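Local structure of hypothetical protein (Parabacteroides merdae, 4OO3) at residues K100-I105 against E132-I137. The protein is of unknown function but is probably an oxidoreductase that binds a nicotinamide cofactor through its Rossmann-fold domain. Numbering follows the deposited sequence.
Sequences KKTEYI and EECFAI
Cys134 turns SG anti to its own carbonyl carbon (chi1 -65°) and Ile105 sets CG2 anti to its backbone N, and these two rotations bring sulfur and methyl together where two helices pack side by side. The Cys134 CB already points at 100-105, and its SG meets Ile105 CG2 at 3.8 Å. Ile105 offers this gamma branch alone: CG2 also lies 4.2 Å from Cys134 CB. Beside that methyl, Cys134 SG also comes 4.0 Å from Thr102 O, a van der Waals approach about one turn before Ile105 in helix 98-110, with Thr102 CG2 at the margin, 4.5 Å from Cys134 SG. No hydrogen bond crosses the interface; Thr102 OG1 is bound instead to Met121 O. The cysteine sulfur thus rests against Ile105 CG2 and the Thr102 carbonyl, and the nearest CA atoms, Ile105 CA and Cys134 CA, are 7.0 Å apart. Leu109 and Lys106, further along helix 98-110, also touch Cys134, while Leu130 of helix 125-140 packs on Thr102. The two are connecting helices of successive beta-alpha-beta units in the Rossmann-fold domain, linking parallel strands 91-94, 114-117 and 145-147; Ile105 and Cys134 both rest on Leu145 of edge strand 145-147, and Phe135 meets helix 419-439.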
loop_
_atom_site.group_PDB
_atom_site.type_symbol
_atom_site.label_atom_id
_atom_site.label_comp_id
_atom_site.label_asym_id
_atom_site.label_seq_id
_atom_site.Cartn_x
_atom_site.Cartn_y
_atom_site.Cartn_z
ATOM N N LYS A 100 8.681 -15.151 -2.181
ATOM C CA LYS A 100 8.462 -16.158 -1.146
ATOM C C LYS A 100 7.173 -15.970 -0.317
ATOM O O LYS A 100 6.718 -16.899 0.340
ATOM C CB LYS A 100 9.648 -16.135 -0.179
ATOM C CG LYS A 100 10.987 -16.548 -0.768
ATOM C CD LYS A 100 12.131 -16.075 0.124
ATOM C CE LYS A 100 13.160 -17.159 0.390
ATOM N NZ LYS A 100 14.102 -17.314 -0.748
ATOM N N LYS A 101 6.591 -14.776 -0.349
ATOM C CA LYS A 101 5.585 -14.377 0.637
ATOM C C LYS A 101 4.342 -15.258 0.680
ATOM O O LYS A 101 3.897 -15.644 1.756
ATOM C CB LYS A 101 5.152 -12.937 0.379
ATOM C CG LYS A 101 4.110 -12.407 1.351
ATOM C CD LYS A 101 3.549 -11.071 0.881
ATOM C CE LYS A 101 4.540 -9.933 1.033
ATOM N NZ LYS A 101 4.719 -9.538 2.456
ATOM N N THR A 102 3.763 -15.543 -0.480
ATOM C CA THR A 102 2.454 -16.186 -0.518
ATOM C C THR A 102 2.523 -17.611 0.051
ATOM O O THR A 102 1.641 -18.032 0.812
ATOM C CB THR A 102 1.852 -16.172 -1.944
ATOM O OG1 THR A 102 2.153 -14.922 -2.586
ATOM C CG2 THR A 102 0.342 -16.348 -1.886
ATOM N N GLU A 103 3.588 -18.336 -0.286
ATOM C CA GLU A 103 3.807 -19.677 0.273
ATOM C C GLU A 103 3.973 -19.609 1.794
ATOM O O GLU A 103 3.347 -20.381 2.513
ATOM C CB GLU A 103 5.016 -20.350 -0.388
ATOM C CG GLU A 103 5.232 -21.811 -0.008
ATOM C CD GLU A 103 4.022 -22.703 -0.272
ATOM O OE1 GLU A 103 3.325 -22.512 -1.297
ATOM O OE2 GLU A 103 3.776 -23.610 0.553
ATOM N N TYR A 104 4.795 -18.681 2.278
ATOM C CA TYR A 104 4.913 -18.432 3.712
ATOM C C TYR A 104 3.543 -18.238 4.347
ATOM O O TYR A 104 3.231 -18.828 5.378
ATOM C CB TYR A 104 5.696 -17.145 3.995
ATOM C CG TYR A 104 7.188 -17.140 3.740
ATOM C CD1 TYR A 104 7.918 -18.316 3.559
ATOM C CD2 TYR A 104 7.878 -15.931 3.735
ATOM C CE1 TYR A 104 9.289 -18.272 3.359
ATOM C CE2 TYR A 104 9.240 -15.881 3.530
ATOM C CZ TYR A 104 9.940 -17.051 3.345
ATOM O OH TYR A 104 11.297 -16.970 3.144
ATOM N N ILE A 105 2.739 -17.371 3.740
ATOM C CA ILE A 105 1.415 -17.054 4.265
ATOM C C ILE A 105 0.536 -18.295 4.360
ATOM O O ILE A 105 -0.115 -18.513 5.375
ATOM C CB ILE A 105 0.718 -15.952 3.429
ATOM C CG1 ILE A 105 1.397 -14.598 3.687
ATOM C CG2 ILE A 105 -0.765 -15.860 3.775
ATOM C CD1 ILE A 105 0.908 -13.457 2.812
ATOM N N GLU A 132 -5.984 -17.060 -2.869
ATOM C CA GLU A 132 -7.378 -17.460 -2.700
ATOM C C GLU A 132 -7.506 -18.621 -1.722
ATOM O O GLU A 132 -8.394 -18.617 -0.879
ATOM C CB GLU A 132 -8.003 -17.866 -4.033
ATOM C CG GLU A 132 -8.243 -16.714 -4.983
ATOM C CD GLU A 132 -8.843 -17.187 -6.283
ATOM O OE1 GLU A 132 -8.161 -17.929 -7.024
ATOM O OE2 GLU A 132 -10.002 -16.831 -6.547
ATOM N N GLU A 133 -6.626 -19.615 -1.847
ATOM C CA GLU A 133 -6.603 -20.737 -0.900
ATOM C C GLU A 133 -6.328 -20.237 0.533
ATOM O O GLU A 133 -6.998 -20.660 1.484
ATOM C CB GLU A 133 -5.561 -21.786 -1.316
ATOM C CG GLU A 133 -5.772 -23.155 -0.677
ATOM C CD GLU A 133 -4.654 -24.147 -0.975
ATOM O OE1 GLU A 133 -3.798 -23.864 -1.838
ATOM O OE2 GLU A 133 -4.631 -25.225 -0.341
ATOM N N CYS A 134 -5.355 -19.332 0.667
ATOM C CA CYS A 134 -5.034 -18.693 1.950
ATOM C C CYS A 134 -6.275 -18.108 2.613
ATOM O O CYS A 134 -6.520 -18.331 3.803
ATOM C CB CYS A 134 -4.000 -17.574 1.771
ATOM S SG CYS A 134 -2.362 -18.101 1.227
ATOM N N PHE A 135 -7.064 -17.363 1.845
ATOM C CA PHE A 135 -8.294 -16.794 2.385
ATOM C C PHE A 135 -9.321 -17.868 2.742
ATOM O O PHE A 135 -10.056 -17.723 3.718
ATOM C CB PHE A 135 -8.882 -15.750 1.436
ATOM C CG PHE A 135 -8.221 -14.398 1.547
ATOM C CD1 PHE A 135 -8.246 -13.701 2.741
ATOM C CD2 PHE A 135 -7.589 -13.826 0.463
ATOM C CE1 PHE A 135 -7.643 -12.467 2.854
ATOM C CE2 PHE A 135 -6.987 -12.586 0.568
ATOM C CZ PHE A 135 -7.013 -11.906 1.765
ATOM N N ALA A 136 -9.352 -18.950 1.966
ATOM C CA ALA A 136 -10.227 -20.088 2.270
ATOM C C ALA A 136 -9.794 -20.776 3.567
ATOM O O ALA A 136 -10.630 -21.124 4.403
ATOM C CB ALA A 136 -10.233 -21.080 1.119
ATOM N N ILE A 137 -8.489 -20.961 3.738
ATOM C CA ILE A 137 -7.959 -21.561 4.964
ATOM C C ILE A 137 -8.227 -20.663 6.169
ATOM O O ILE A 137 -8.636 -21.143 7.225
ATOM C CB ILE A 137 -6.451 -21.847 4.851
ATOM C CG1 ILE A 137 -6.195 -22.941 3.808
ATOM C CG2 ILE A 137 -5.875 -22.275 6.198
ATOM C CD1 ILE A 137 -4.793 -22.893 3.233
#